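Local atomic coordinates of hemolysin (Xylella fastidiosa, PDB entry 2OAI), a protein that probably acts at the cell membrane and, through the CorC_HlyC transporter-associated domain described here, binds calcium ions and may also bind flavin adenine dinucleotide. Residues L26-E29 and E30-E33. Numbering follows the deposited sequence.
Sequences LPIE and ELRE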
loop_
_atom_site.group_PDB
_atom_site.type_symbol
_atom_site.label_atom_id
_atom_site.label_comp_id
_atom_site.label_asym_id
_atom_site.label_seq_id
_atom_site.Cartn_x
_atom_site.Cartn_y
_atom_site.Cartn_z
ATOM N N LEU A 26 -9.401 10.337 3.157
ATOM C CA LEU A 26 -8.942 11.731 3.089
ATOM C C LEU A 26 -9.975 12.551 2.288
ATOM O O LEU A 26 -10.318 12.152 1.174
ATOM C CB LEU A 26 -7.551 11.831 2.435
ATOM C CG LEU A 26 -6.951 13.253 2.481
ATOM C CD1 LEU A 26 -6.544 13.602 3.911
ATOM C CD2 LEU A 26 -5.800 13.395 1.514
ATOM N N PRO A 27 -10.476 13.670 2.839
ATOM C CA PRO A 27 -11.460 14.420 2.037
ATOM C C PRO A 27 -10.818 14.980 0.758
ATOM O O PRO A 27 -9.639 15.330 0.778
ATOM C CB PRO A 27 -11.897 15.573 2.956
ATOM C CG PRO A 27 -11.433 15.184 4.340
ATOM C CD PRO A 27 -10.215 14.301 4.142
ATOM N N ILE A 28 -11.590 15.068 -0.332
ATOM C CA ILE A 28 -11.084 15.579 -1.623
ATOM C C ILE A 28 -10.570 17.026 -1.505
ATOM O O ILE A 28 -9.596 17.400 -2.158
ATOM C CB ILE A 28 -12.171 15.467 -2.742
ATOM C CG1 ILE A 28 -12.436 14.002 -3.100
ATOM C CG2 ILE A 28 -11.809 16.309 -4.008
ATOM C CD1 ILE A 28 -11.263 13.216 -3.699
ATOM N N GLU A 29 -11.202 17.828 -0.656
ATOM C CA GLU A 29 -10.763 19.211 -0.458
ATOM C C GLU A 29 -9.335 19.228 0.038
ATOM O O GLU A 29 -8.509 20.021 -0.423
ATOM C CB GLU A 29 -11.612 19.917 0.583
ATOM C CG GLU A 29 -13.026 20.142 0.196
ATOM C CD GLU A 29 -13.671 21.176 1.095
ATOM O OE1 GLU A 29 -14.058 20.814 2.234
ATOM O OE2 GLU A 29 -13.774 22.352 0.670
ATOM N N GLU A 30 -9.063 18.351 0.998
ATOM C CA GLU A 30 -7.749 18.272 1.600
ATOM C C GLU A 30 -6.756 17.663 0.619
ATOM O O GLU A 30 -5.607 18.076 0.559
ATOM C CB GLU A 30 -7.802 17.455 2.899
ATOM C CG GLU A 30 -7.661 18.289 4.174
ATOM C CD GLU A 30 -6.233 18.816 4.371
ATOM O OE1 GLU A 30 -5.299 18.317 3.700
ATOM O OE2 GLU A 30 -6.041 19.729 5.201
ATOM N N LEU A 31 -7.205 16.682 -0.154
ATOM C CA LEU A 31 -6.377 16.092 -1.199
ATOM C C LEU A 31 -5.954 17.167 -2.221
ATOM O O LEU A 31 -4.780 17.231 -2.613
ATOM C CB LEU A 31 -7.126 14.949 -1.889
ATOM C CG LEU A 31 -6.356 14.178 -2.971
ATOM C CD1 LEU A 31 -5.113 13.450 -2.435
ATOM C CD2 LEU A 31 -7.285 13.195 -3.716
ATOM N N ARG A 32 -6.890 18.032 -2.620
ATOM C CA ARG A 32 -6.579 19.066 -3.595
ATOM C C ARG A 32 -5.465 19.948 -3.068
ATOM O O ARG A 32 -4.589 20.361 -3.830
ATOM C CB ARG A 32 -7.791 19.955 -3.908
ATOM C CG ARG A 32 -8.814 19.255 -4.769
ATOM C CD ARG A 32 -9.860 20.241 -5.384
ATOM N NE ARG A 32 -10.986 19.469 -5.923
ATOM C CZ ARG A 32 -10.995 18.848 -7.109
ATOM N NH1 ARG A 32 -12.070 18.152 -7.476
ATOM N NH2 ARG A 32 -9.948 18.926 -7.937
ATOM N N GLU A 33 -5.537 20.261 -1.780
ATOM C CA GLU A 33 -4.564 21.171 -1.169
ATOM C C GLU A 33 -3.187 20.525 -1.154
ATOM O O GLU A 33 -2.203 21.160 -1.536
ATOM C CB GLU A 33 -4.962 21.565 0.255
ATOM C CG GLU A 33 -6.279 22.300 0.366
ATOM C CD GLU A 33 -6.605 22.737 1.811
ATOM O OE1 GLU A 33 -6.930 21.864 2.671
ATOM O OE2 GLU A 33 -6.552 23.960 2.066
#
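Leu31 is flanked by two apolar side chains: Leu26, in the loop just before the helix, and Ile28, in its first turn. Leu26, its CG anti to the backbone N (chi1 -174°), brings methyl CD2 against the Leu31 backbone, 3.9 Å from Leu31 CA and 4.0 Å from Leu31 CB, while its other methyl, CD1, approaches CB of Glu30, whose side chain runs nearly perpendicular to it. Ile28 meets Leu31 obliquely at the methyl ends, Ile28 CD1 lying 4.0 Å from Leu31 CD2. Branching at CB lets Ile28 serve a second neighbour: CG1 leads to Leu31, whereas CG2, anti to the backbone N, lies 3.8 Å from Arg32 NE, and the guanidinium meets this methyl obliquely. The extended Arg32 chain starts beside the Ile28 carbonyl, with Arg32 CG 3.3 Å from Ile28 O. On another side the Pro27 ring lies alongside the base of Glu30, both pointing the same way. Three successive i to i+4 bonds wind the backbone: Leu31 N bonds to Pro27 O at 2.9 Å, Arg32 N takes Ile28 O, and Glu33 N makes a longer bond to Glu29 O. Beyond the turn, Leu31 rests on Leu50, Met53 and Trp70. This is the N-terminal part of a short amphipathic helix, with Pro27 at the N-cap position, its apolar face joining helix 50-58 to sheet strand 67-70 in the domain core.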